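Local coordinates for protein metallocarboxypeptidase (Trypanosoma cruzi, PDB 3DWC) that probably releases C-terminal amino acids other than proline from peptides, as a largely helical, metal-dependent carboxypeptidase of the M32 family, at residues Thr56-Lys61 with Leu93-Pro98; Thr109-Gln114 with Leu129-Glu134; Glu305-Arg310 with Gln432-Val437; Lys389-Ser392 with Leu396-Leu399. All coordinates share one frame; numbering follows the deposited sequence.

Contact 1: residues Thr56-Lys61 with Leu93-Pro98; sequences TITAPK and LENLLP
Ile-57 and Thr-58 meet Glu-94 and Asn-95 where two helices run out side by side, and no hydrogen bond or salt bridge passes directly between the two segments. The apolar part rests on Ile-57, whose short branch, CG2, presses on the aliphatic start of Glu-94: CG2 of Ile-57 is 3.6 Å from CB of Glu-94, with CG a little farther off. The two side chains cross at about a right angle, so a single methyl meets a methylene shoulder. The longer arm of Ile-57 is swung anti to the backbone N (chi1 -154°), which leaves CG2 facing the neighbour.

A methyl against an amide oxygen makes up the second kind of contact. CG2 of Thr-58 lies 3.5 Å from OD1 of Asn-95, and the same methyl is 3.9 Å from the backbone O of Glu-94. With chi1 at 64°, OG1 of Thr-58 is turned off this pair; it hydrogen-bonds instead to the carbonyl oxygen of His-54, one turn back, in the last turn of helix 39-57.

Polar linkage runs through that same residue. Glu-94, bent at chi2, carries its carboxylate past Ile-57, and its OE2 is hydrogen-bonded to ND1 of His-54. One histidine thus serves both sides, by its carbonyl to Thr-58 and by its ring to Glu-94.

This is packing between the ends of neighbouring helices in a mainly helical fold: helices 39-57 and 78-95 meet where the chain turns, into helix 60-71 at one side and toward Pro-98, N-cap of helix 99-122, at the other.

Contact 2: residues Thr109-Gln114 with Leu129-Glu134; sequences TTKAHQ and LPTLKE
The carboxylate of Glu-134 is the flat group that comes nearest to crossing this interface: NZ of Lys-111 stands 4.2 Å from its OE1. That separation is too long for a salt bridge, though the opposite charges would be expected to attract. A second flat group, the amide of Gln-114, turns back on its own helix, where NE2 hydrogen-bonds to the backbone O of Thr-110 at 3.0 Å. The bond is bent, at 138° about the hydrogen, and the acceptor sits 29° out of the amide plane.

Thr-131 is the hub, and its two branches do different work. Its OG1 receives NZ of Lys-111 at 3.1 Å in a weak hydrogen bond, while its methyl CG2 packs 3.5 Å from CB of Ala-112. Because CG2 lies anti to the backbone N, the methyl enters the space beside the small alanine and the hydroxyl faces the lysine.

Lys-111 runs out straight until it bends at its last torsion, which hooks the ammonium group back over the hydroxyl. The lysine and threonine side chains run antiparallel alongside one another, and the ammonium group has the hydroxyl on one flank and, roughly at right angles to it, the more distant carboxylate. Beside these polar groups the methyls pack: Thr-131 also touches Val-115; the Glu-134 side chain lies against Leu-108, both on helix 99-122.

Such packing is typical of an antiparallel helical hairpin. Helices 99-122 and 125-147 are joined by a very short turn, and the local axes pass 10.2 Å apart at an angle of 148°. CA of Ala-112 and CA of Thr-131 are 6.2 Å apart, a closeness consistent with the small alanine.

Contact 3: residues Glu305-Arg310 with Gln432-Val437; sequences EMQIGR and QLMSCV
Met-434 is the one residue of 432-437 that touches 305-310, and the residues leading to it settle into other neighbours. Gln-432 points away: its NE2 is hydrogen-bonded to OG1 of Thr-483 and O of Thr-486, and its OE1 accepts N of Asn-488. Leu-433 packs on Gln-300 and Phe-303 of helix 294-309, a turn or two before the contact.

Met-434 then reaches across. With CG anti to the backbone N (chi1 -177°), the chain leaves its helix directly and bends at chi2 and chi3. Its CG is 3.4 Å from NE2 of Gln-307 and its CB 3.5 Å from the same atom, so the amide nitrogen lies in van der Waals contact with both methylenes. The two chains pass side by side, pointing opposite ways, bringing CE to 3.8 Å from CB of Gln-307. CE also meets CG1 of Ile-308 at 3.9 Å, the two side chains lying roughly perpendicular. Beyond, Ser-435 bonds to the carbonyl of Ala-431, and Val-437 packs on Lys-461.

This is buried packing between helix 421-441 and the end of helix 294-309, which also carries the cobalt ligand Glu-298; Glu-305 on that helix, outside this contact, hydrogen-bonds the ligand His-267.

Contact 4: residues Lys389-Ser392 with Leu396-Leu399; sequences KMKS and LETL
Met-390 and Thr-398 meet at about a right angle, and Lys-391 and Glu-397 meet at a slant beside them, with the carbonyl O of Leu-396 against the stems of Met-390 and Lys-391. In the first pair the methyl CG2 of Thr-398 comes to 3.9 Å from CG of Met-390. The methionine bends at chi2 and chi3, which brings its terminal methyl CE to 4.5 Å from CB of Leu-396. Leu-348, from another loop, packs against Met-390, Leu-396 and Thr-398 alike.

The second pair is mostly aliphatic. CG of Lys-391 is 3.7 Å from CG of Glu-397, so the chains touch at their stems. Beyond CG the glutamate runs out extended, while the lysine bends at chi3 (69°) and its end draws off from the glutamate stem; NZ of Lys-391 and OE1 of Glu-397 remain 4.7 Å apart. Any attraction between these charges would therefore act at a distance.

Between the pairs, the returning backbone is tight on the helix. N of Leu-396 gives a weak hydrogen bond to O of Met-390 at 3.3 Å, fairly straight at 167°. The carbonyl O of Leu-396 then lies over the peptide link that follows, 3.0 Å from C of Met-390, with an angle too poor for a bond to N of Lys-391.

Helix 382-394 thus has its own exit loop folded back along it, a return fastened further by Asn-387, whose OD1 accepts N of Thr-398. The helix also packs on helix 358-374, where Met-390 touches Leu-364 and Lys-389 forms a salt bridge with Glu-367.

How the contacts relate
From the N terminus, contact 1 comes first, closing a mostly helical excursion of 31 residues through helices 60-71 and 78-95. Contact 2 follows in series, a hairpin with 14 residues between its segments; since helix 99-122 comes directly after helix 78-95, the two belong to one run of chain, although their centres are 27 Å apart. Contact 3 closes by far the longest loop, 121 residues, and joins the metal-site helix 294-309 to helix 421-441. Contact 4 is nested inside that loop, a local fold-back whose exit leads on toward helix 421-441. None cross or touch; contacts 1 and 2 lie on opposite sides of the chain's centre from contact 3.

Contact 1: residues Thr56-Lys61 with Leu93-Pro98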
loop_
_atom_site.group_PDB
_atom_site.type_symbol
_atom_site.label_atom_id
_atom_site.label_comp_id
_atom_site.label_asym_id
_atom_site.label_seq_id
_atom_site.Cartn_x
_atom_site.Cartn_y
_atom_site.Cartn_z
ATOM N N THR B 56 -15.036 11.634 -13.863
ATOM C CA THR B 56 -14.800 10.856 -15.063
ATOM C C THR B 56 -16.054 10.105 -15.518
ATOM O O THR B 56 -16.448 10.233 -16.679
ATOM C CB THR B 56 -13.634 9.873 -14.840
ATOM O OG1 THR B 56 -12.477 10.628 -14.480
ATOM C CG2 THR B 56 -13.321 9.077 -16.105
ATOM N N ILE B 57 -16.695 9.363 -14.610
ATOM C CA ILE B 57 -17.897 8.570 -14.972
ATOM C C ILE B 57 -19.150 9.424 -15.158
ATOM O O ILE B 57 -20.072 9.002 -15.855
ATOM C CB ILE B 57 -18.195 7.404 -13.963
ATOM C CG1 ILE B 57 -18.995 6.258 -14.666
ATOM C CG2 ILE B 57 -18.898 7.923 -12.733
ATOM C CD1 ILE B 57 -19.303 5.014 -13.795
ATOM N N THR B 58 -19.183 10.619 -14.556
ATOM C CA THR B 58 -20.347 11.493 -14.631
ATOM C C THR B 58 -20.219 12.614 -15.655
ATOM O O THR B 58 -21.102 13.448 -15.744
ATOM C CB THR B 58 -20.711 12.139 -13.276
ATOM O OG1 THR B 58 -19.652 13.003 -12.850
ATOM C CG2 THR B 58 -21.028 11.080 -12.223
ATOM N N ALA B 59 -19.159 12.641 -16.450
ATOM C CA ALA B 59 -19.071 13.671 -17.483
ATOM C C ALA B 59 -20.218 13.477 -18.488
ATOM O O ALA B 59 -20.660 12.348 -18.735
ATOM C CB ALA B 59 -17.704 13.639 -18.174
ATOM N N PRO B 60 -20.755 14.586 -19.027
ATOM C CA PRO B 60 -21.788 14.472 -20.047
ATOM C C PRO B 60 -21.495 13.449 -21.143
ATOM O O PRO B 60 -22.391 12.688 -21.502
ATOM C CB PRO B 60 -21.868 15.887 -20.600
ATOM C CG PRO B 60 -21.575 16.736 -19.389
ATOM C CD PRO B 60 -20.482 15.997 -18.693
ATOM N N LYS B 61 -20.252 13.367 -21.609
ATOM C CA LYS B 61 -19.924 12.500 -22.746
ATOM C C LYS B 61 -20.216 11.011 -22.526
ATOM O O LYS B 61 -20.505 10.299 -23.487
ATOM C CB LYS B 61 -18.472 12.693 -23.204
ATOM C CG LYS B 61 -17.436 11.893 -22.428
ATOM C CD LYS B 61 -15.991 12.119 -22.949
ATOM C CE LYS B 61 -14.999 11.163 -22.256
ATOM N NZ LYS B 61 -13.652 11.038 -22.911
ATOM N N LEU B 93 -25.383 4.021 -11.257
ATOM C CA LEU B 93 -25.117 3.985 -9.830
ATOM C C LEU B 93 -24.440 5.265 -9.331
ATOM O O LEU B 93 -24.620 5.629 -8.171
ATOM C CB LEU B 93 -24.275 2.761 -9.471
ATOM C CG LEU B 93 -24.987 1.403 -9.388
ATOM C CD1 LEU B 93 -23.993 0.200 -9.407
ATOM C CD2 LEU B 93 -25.878 1.356 -8.156
ATOM N N GLU B 94 -23.632 5.916 -10.173
ATOM C CA GLU B 94 -22.969 7.177 -9.779
ATOM C C GLU B 94 -23.725 8.419 -10.201
ATOM O O GLU B 94 -23.542 9.498 -9.628
ATOM C CB GLU B 94 -21.547 7.275 -10.347
ATOM C CG GLU B 94 -20.443 6.793 -9.378
ATOM C CD GLU B 94 -20.309 7.633 -8.099
ATOM O OE1 GLU B 94 -20.230 7.015 -7.027
ATOM O OE2 GLU B 94 -20.266 8.876 -8.141
ATOM N N ASN B 95 -24.564 8.275 -11.204
ATOM C CA ASN B 95 -25.149 9.426 -11.849
ATOM C C ASN B 95 -26.544 9.770 -11.339
ATOM O O ASN B 95 -26.966 10.908 -11.466
ATOM C CB ASN B 95 -25.161 9.188 -13.364
ATOM C CG ASN B 95 -25.017 10.462 -14.158
ATOM O OD1 ASN B 95 -23.958 11.103 -14.150
ATOM N ND2 ASN B 95 -26.076 10.834 -14.871
ATOM N N LEU B 96 -27.263 8.796 -10.784
ATOM C CA LEU B 96 -28.668 8.988 -10.414
ATOM C C LEU B 96 -28.853 9.804 -9.129
ATOM O O LEU B 96 -29.937 10.307 -8.867
ATOM C CB LEU B 96 -29.409 7.635 -10.313
ATOM C CG LEU B 96 -30.275 7.170 -11.498
ATOM C CD1 LEU B 96 -29.607 7.430 -12.858
ATOM C CD2 LEU B 96 -30.654 5.684 -11.368
ATOM N N LEU B 97 -27.807 9.940 -8.331
ATOM C CA LEU B 97 -27.858 10.751 -7.123
ATOM C C LEU B 97 -27.280 12.139 -7.411
ATOM O O LEU B 97 -26.112 12.243 -7.800
ATOM C CB LEU B 97 -27.017 10.099 -6.016
ATOM C CG LEU B 97 -27.437 8.730 -5.454
ATOM C CD1 LEU B 97 -26.756 8.520 -4.123
ATOM C CD2 LEU B 97 -28.945 8.606 -5.284
ATOM N N PRO B 98 -28.070 13.211 -7.208
ATOM C CA PRO B 98 -27.490 14.554 -7.328
ATOM C C PRO B 98 -26.407 14.845 -6.272
ATOM O O PRO B 98 -26.496 14.375 -5.136
ATOM C CB PRO B 98 -28.702 15.482 -7.160
ATOM C CG PRO B 98 -29.886 14.631 -7.445
ATOM C CD PRO B 98 -29.510 13.276 -6.913
#

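Contact 2: residues Thr109-Gln114 with Leu129-Glu134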
loop_
_atom_site.group_PDB
_atom_site.type_symbol
_atom_site.label_atom_id
_atom_site.label_comp_id
_atom_site.label_asym_id
_atom_site.label_seq_id
_atom_site.Cartn_x
_atom_site.Cartn_y
_atom_site.Cartn_z
ATOM N N THR B 109 -23.418 10.647 7.307
ATOM C CA THR B 109 -22.898 9.324 7.648
ATOM C C THR B 109 -21.661 9.437 8.516
ATOM O O THR B 109 -21.482 8.644 9.444
ATOM C CB THR B 109 -22.621 8.434 6.404
ATOM O OG1 THR B 109 -21.647 9.055 5.553
ATOM C CG2 THR B 109 -23.916 8.190 5.622
ATOM N N THR B 110 -20.814 10.427 8.221
ATOM C CA THR B 110 -19.628 10.731 9.049
ATOM C C THR B 110 -20.010 11.265 10.432
ATOM O O THR B 110 -19.325 10.978 11.421
ATOM C CB THR B 110 -18.725 11.766 8.377
ATOM O OG1 THR B 110 -19.541 12.652 7.607
ATOM C CG2 THR B 110 -17.695 11.097 7.464
ATOM N N LYS B 111 -21.088 12.052 10.491
ATOM C CA LYS B 111 -21.675 12.454 11.770
ATOM C C LYS B 111 -22.273 11.233 12.462
ATOM O O LYS B 111 -21.919 10.907 13.597
ATOM C CB LYS B 111 -22.771 13.511 11.572
ATOM C CG LYS B 111 -23.464 13.960 12.886
ATOM C CD LYS B 111 -24.571 15.022 12.669
ATOM C CE LYS B 111 -25.631 15.004 13.811
ATOM N NZ LYS B 111 -26.577 13.816 13.738
ATOM N N ALA B 112 -23.166 10.558 11.748
ATOM C CA ALA B 112 -23.921 9.439 12.299
ATOM C C ALA B 112 -22.997 8.413 12.938
ATOM O O ALA B 112 -23.339 7.824 13.965
ATOM C CB ALA B 112 -24.789 8.791 11.219
ATOM N N HIS B 113 -21.815 8.232 12.350
ATOM C CA HIS B 113 -20.863 7.253 12.849
ATOM C C HIS B 113 -20.419 7.509 14.285
ATOM O O HIS B 113 -20.547 6.623 15.128
ATOM C CB HIS B 113 -19.640 7.154 11.942
ATOM C CG HIS B 113 -18.640 6.145 12.414
ATOM N ND1 HIS B 113 -18.802 4.788 12.220
ATOM C CD2 HIS B 113 -17.488 6.289 13.108
ATOM C CE1 HIS B 113 -17.776 4.143 12.749
ATOM N NE2 HIS B 113 -16.968 5.030 13.299
ATOM N N GLN B 114 -19.903 8.709 14.565
ATOM C CA GLN B 114 -19.407 9.046 15.914
ATOM C C GLN B 114 -20.519 8.969 16.954
ATOM O O GLN B 114 -20.305 8.482 18.067
ATOM C CB GLN B 114 -18.832 10.460 15.960
ATOM C CG GLN B 114 -17.673 10.747 15.040
ATOM C CD GLN B 114 -17.609 12.226 14.697
ATOM O OE1 GLN B 114 -16.810 12.980 15.263
ATOM N NE2 GLN B 114 -18.488 12.658 13.789
ATOM N N LEU B 129 -31.399 8.326 18.520
ATOM C CA LEU B 129 -32.682 8.429 17.805
ATOM C C LEU B 129 -32.850 9.618 16.866
ATOM O O LEU B 129 -33.456 9.462 15.808
ATOM C CB LEU B 129 -33.853 8.398 18.797
ATOM C CG LEU B 129 -35.277 8.502 18.235
ATOM C CD1 LEU B 129 -35.555 7.417 17.185
ATOM C CD2 LEU B 129 -36.287 8.431 19.370
ATOM N N PRO B 130 -32.360 10.816 17.255
ATOM C CA PRO B 130 -32.492 11.945 16.327
ATOM C C PRO B 130 -31.728 11.711 15.025
ATOM O O PRO B 130 -32.290 11.912 13.943
ATOM C CB PRO B 130 -31.916 13.134 17.120
ATOM C CG PRO B 130 -31.967 12.706 18.558
ATOM C CD PRO B 130 -31.719 11.223 18.519
ATOM N N THR B 131 -30.470 11.277 15.143
ATOM C CA THR B 131 -29.686 10.822 13.985
ATOM C C THR B 131 -30.437 9.736 13.210
ATOM O O THR B 131 -30.645 9.866 12.013
ATOM C CB THR B 131 -28.320 10.207 14.388
ATOM O OG1 THR B 131 -27.530 11.163 15.101
ATOM C CG2 THR B 131 -27.558 9.750 13.143
ATOM N N LEU B 132 -30.849 8.681 13.915
ATOM C CA LEU B 132 -31.485 7.522 13.279
ATOM C C LEU B 132 -32.701 7.952 12.444
ATOM O O LEU B 132 -32.846 7.521 11.300
ATOM C CB LEU B 132 -31.839 6.448 14.335
ATOM C CG LEU B 132 -32.116 4.955 13.992
ATOM C CD1 LEU B 132 -33.568 4.599 14.210
ATOM C CD2 LEU B 132 -31.641 4.468 12.578
ATOM N N LYS B 133 -33.537 8.835 12.994
ATOM C CA LYS B 133 -34.661 9.420 12.249
ATOM C C LYS B 133 -34.221 10.078 10.946
ATOM O O LYS B 133 -34.940 10.000 9.954
ATOM C CB LYS B 133 -35.413 10.460 13.098
ATOM C CG LYS B 133 -36.335 9.864 14.172
ATOM C CD LYS B 133 -36.750 10.890 15.242
ATOM C CE LYS B 133 -38.076 11.594 14.929
ATOM N NZ LYS B 133 -37.985 12.597 13.822
ATOM N N GLU B 134 -33.058 10.734 10.952
ATOM C CA GLU B 134 -32.544 11.438 9.751
ATOM C C GLU B 134 -31.979 10.466 8.702
ATOM O O GLU B 134 -32.150 10.666 7.495
ATOM C CB GLU B 134 -31.450 12.447 10.119
ATOM C CG GLU B 134 -31.926 13.674 10.872
ATOM C CD GLU B 134 -30.806 14.698 11.032
ATOM O OE1 GLU B 134 -30.344 14.917 12.184
ATOM O OE2 GLU B 134 -30.370 15.256 9.997
#

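Contact 3: residues Glu305-Arg310 with Gln432-Val437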
loop_
_atom_site.group_PDB
_atom_site.type_symbol
_atom_site.label_atom_id
_atom_site.label_comp_id
_atom_site.label_asym_id
_atom_site.label_seq_id
_atom_site.Cartn_x
_atom_site.Cartn_y
_atom_site.Cartn_z
ATOM N N GLU B 305 -16.522 -21.842 3.839
ATOM C CA GLU B 305 -16.664 -21.922 5.259
ATOM C C GLU B 305 -17.670 -22.936 5.724
ATOM O O GLU B 305 -17.354 -23.768 6.583
ATOM C CB GLU B 305 -17.021 -20.542 5.842
ATOM C CG GLU B 305 -16.936 -20.542 7.305
ATOM C CD GLU B 305 -17.600 -19.365 7.977
ATOM O OE1 GLU B 305 -17.993 -18.393 7.323
ATOM O OE2 GLU B 305 -17.707 -19.439 9.196
ATOM N N MET B 306 -18.898 -22.854 5.198
ATOM C CA MET B 306 -20.010 -23.620 5.777
ATOM C C MET B 306 -20.178 -24.970 5.132
ATOM O O MET B 306 -20.317 -25.981 5.821
ATOM C CB MET B 306 -21.333 -22.837 5.710
ATOM C CG MET B 306 -21.316 -21.476 6.430
ATOM S SD MET B 306 -20.948 -21.739 8.162
ATOM C CE MET B 306 -21.380 -20.178 8.935
ATOM N N GLN B 307 -20.140 -24.994 3.813
ATOM C CA GLN B 307 -20.381 -26.226 3.085
ATOM C C GLN B 307 -19.214 -27.192 3.171
ATOM O O GLN B 307 -19.429 -28.406 3.217
ATOM C CB GLN B 307 -20.775 -25.949 1.635
ATOM C CG GLN B 307 -22.108 -25.208 1.457
ATOM C CD GLN B 307 -23.313 -25.986 1.973
ATOM O OE1 GLN B 307 -24.256 -25.402 2.489
ATOM N NE2 GLN B 307 -23.312 -27.286 1.787
ATOM N N ILE B 308 -17.993 -26.677 3.200
ATOM C CA ILE B 308 -16.824 -27.502 3.361
ATOM C C ILE B 308 -16.300 -27.388 4.798
ATOM O O ILE B 308 -16.204 -28.382 5.531
ATOM C CB ILE B 308 -15.702 -27.121 2.361
ATOM C CG1 ILE B 308 -16.195 -27.310 0.928
ATOM C CG2 ILE B 308 -14.388 -27.956 2.663
ATOM C CD1 ILE B 308 -15.273 -26.771 -0.137
ATOM N N GLY B 309 -15.974 -26.170 5.182
ATOM C CA GLY B 309 -15.316 -25.876 6.483
ATOM C C GLY B 309 -15.904 -26.428 7.765
ATOM O O GLY B 309 -15.159 -26.829 8.666
ATOM N N ARG B 310 -17.225 -26.429 7.887
ATOM C CA ARG B 310 -17.894 -26.923 9.099
ATOM C C ARG B 310 -18.458 -28.320 8.939
ATOM O O ARG B 310 -19.226 -28.783 9.799
ATOM C CB ARG B 310 -19.028 -25.952 9.474
ATOM C CG ARG B 310 -18.446 -24.539 9.845
ATOM C CD ARG B 310 -19.380 -23.785 10.647
ATOM N NE ARG B 310 -19.050 -22.360 10.782
ATOM C CZ ARG B 310 -18.428 -21.818 11.826
ATOM N NH1 ARG B 310 -18.252 -20.486 11.876
ATOM N NH2 ARG B 310 -17.959 -22.580 12.825
ATOM N N GLN B 432 -27.273 -24.298 -2.458
ATOM C CA GLN B 432 -27.715 -24.640 -3.793
ATOM C C GLN B 432 -26.548 -25.137 -4.684
ATOM O O GLN B 432 -26.673 -26.086 -5.399
ATOM C CB GLN B 432 -28.411 -23.450 -4.449
ATOM C CG GLN B 432 -29.113 -23.811 -5.799
ATOM C CD GLN B 432 -30.240 -22.849 -6.182
ATOM O OE1 GLN B 432 -30.943 -22.350 -5.319
ATOM N NE2 GLN B 432 -30.444 -22.632 -7.495
ATOM N N LEU B 433 -25.449 -24.417 -4.675
ATOM C CA LEU B 433 -24.257 -24.809 -5.430
ATOM C C LEU B 433 -23.668 -26.162 -5.002
ATOM O O LEU B 433 -23.310 -26.983 -5.843
ATOM C CB LEU B 433 -23.186 -23.704 -5.236
ATOM C CG LEU B 433 -22.396 -23.110 -6.404
ATOM C CD1 LEU B 433 -20.992 -22.687 -5.885
ATOM C CD2 LEU B 433 -22.284 -23.944 -7.743
ATOM N N MET B 434 -23.543 -26.360 -3.711
ATOM C CA MET B 434 -23.057 -27.631 -3.153
ATOM C C MET B 434 -24.011 -28.758 -3.449
ATOM O O MET B 434 -23.545 -29.846 -3.778
ATOM C CB MET B 434 -22.788 -27.552 -1.631
ATOM C CG MET B 434 -22.207 -28.832 -1.030
ATOM S SD MET B 434 -20.693 -29.442 -1.858
ATOM C CE MET B 434 -19.445 -28.546 -0.862
ATOM N N SER B 435 -25.326 -28.515 -3.412
ATOM C CA SER B 435 -26.269 -29.565 -3.812
ATOM C C SER B 435 -26.013 -30.050 -5.207
ATOM O O SER B 435 -26.030 -31.207 -5.431
ATOM C CB SER B 435 -27.754 -29.116 -3.754
ATOM O OG SER B 435 -28.084 -28.924 -2.408
ATOM N N CYS B 436 -25.884 -29.120 -6.149
ATOM C CA CYS B 436 -25.525 -29.410 -7.523
ATOM C C CYS B 436 -24.192 -30.144 -7.670
ATOM O O CYS B 436 -24.074 -31.155 -8.393
ATOM C CB CYS B 436 -25.460 -28.089 -8.316
ATOM S SG CYS B 436 -24.981 -28.348 -10.020
ATOM N N VAL B 437 -23.164 -29.617 -7.031
ATOM C CA VAL B 437 -21.858 -30.258 -7.063
ATOM C C VAL B 437 -21.949 -31.713 -6.581
ATOM O O VAL B 437 -21.345 -32.577 -7.188
ATOM C CB VAL B 437 -20.784 -29.425 -6.315
ATOM C CG1 VAL B 437 -19.530 -30.245 -6.089
ATOM C CG2 VAL B 437 -20.423 -28.151 -7.123
#

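Contact 4: residues Lys389-Ser392 with Leu396-Leu399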
loop_
_atom_site.group_PDB
_atom_site.type_symbol
_atom_site.label_atom_id
_atom_site.label_comp_id
_atom_site.label_asym_id
_atom_site.label_seq_id
_atom_site.Cartn_x
_atom_site.Cartn_y
_atom_site.Cartn_z
ATOM N N LYS B 389 -39.025 -9.477 17.660
ATOM C CA LYS B 389 -38.472 -10.404 16.697
ATOM C C LYS B 389 -37.434 -11.307 17.342
ATOM O O LYS B 389 -37.394 -12.494 17.046
ATOM C CB LYS B 389 -37.921 -9.636 15.494
ATOM C CG LYS B 389 -39.066 -9.081 14.606
ATOM C CD LYS B 389 -38.627 -8.121 13.509
ATOM C CE LYS B 389 -39.811 -7.655 12.646
ATOM N NZ LYS B 389 -40.618 -8.783 12.051
ATOM N N MET B 390 -36.639 -10.752 18.257
ATOM C CA MET B 390 -35.568 -11.513 18.926
ATOM C C MET B 390 -36.137 -12.624 19.807
ATOM O O MET B 390 -35.656 -13.765 19.765
ATOM C CB MET B 390 -34.653 -10.578 19.752
ATOM C CG MET B 390 -33.591 -9.837 18.941
ATOM S SD MET B 390 -32.350 -10.895 18.095
ATOM C CE MET B 390 -31.576 -11.755 19.490
ATOM N N LYS B 391 -37.157 -12.293 20.594
ATOM C CA LYS B 391 -37.881 -13.280 21.395
ATOM C C LYS B 391 -38.531 -14.310 20.499
ATOM O O LYS B 391 -38.516 -15.492 20.787
ATOM C CB LYS B 391 -38.989 -12.620 22.237
ATOM C CG LYS B 391 -38.500 -11.722 23.374
ATOM C CD LYS B 391 -39.548 -10.680 23.809
ATOM C CE LYS B 391 -40.757 -11.298 24.513
ATOM N NZ LYS B 391 -41.781 -10.284 24.987
ATOM N N SER B 392 -39.115 -13.849 19.404
ATOM C CA SER B 392 -39.897 -14.730 18.554
ATOM C C SER B 392 -39.040 -15.727 17.779
ATOM O O SER B 392 -39.380 -16.914 17.668
ATOM C CB SER B 392 -40.706 -13.893 17.574
ATOM O OG SER B 392 -41.568 -14.730 16.852
ATOM N N LEU B 396 -34.829 -14.919 22.767
ATOM C CA LEU B 396 -34.081 -14.030 23.647
ATOM C C LEU B 396 -34.629 -12.616 23.649
ATOM O O LEU B 396 -35.063 -12.120 22.616
ATOM C CB LEU B 396 -32.622 -13.993 23.214
ATOM C CG LEU B 396 -31.870 -15.323 23.276
ATOM C CD1 LEU B 396 -30.470 -15.097 22.752
ATOM C CD2 LEU B 396 -31.852 -15.895 24.713
ATOM N N GLU B 397 -34.575 -11.978 24.825
ATOM C CA GLU B 397 -35.018 -10.591 25.033
ATOM C C GLU B 397 -33.885 -9.584 24.925
ATOM O O GLU B 397 -32.774 -9.842 25.384
ATOM C CB GLU B 397 -35.597 -10.415 26.437
ATOM C CG GLU B 397 -36.882 -11.166 26.706
ATOM C CD GLU B 397 -37.574 -10.689 27.974
ATOM O OE1 GLU B 397 -38.642 -11.259 28.295
ATOM O OE2 GLU B 397 -37.064 -9.737 28.635
ATOM N N THR B 398 -34.217 -8.405 24.389
ATOM C CA THR B 398 -33.315 -7.254 24.319
ATOM C C THR B 398 -33.891 -5.965 24.922
ATOM O O THR B 398 -33.198 -4.944 24.945
ATOM C CB THR B 398 -32.948 -6.937 22.849
ATOM O OG1 THR B 398 -34.130 -6.553 22.130
ATOM C CG2 THR B 398 -32.295 -8.145 22.168
ATOM N N LEU B 399 -35.142 -5.993 25.387
ATOM C CA LEU B 399 -35.783 -4.782 25.951
ATOM C C LEU B 399 -34.859 -4.180 26.996
ATOM O O LEU B 399 -34.469 -4.864 27.953
ATOM C CB LEU B 399 -37.168 -5.073 26.553
ATOM C CG LEU B 399 -38.058 -3.841 26.827
ATOM C CD1 LEU B 399 -39.509 -4.103 26.442
ATOM C CD2 LEU B 399 -37.985 -3.388 28.288
#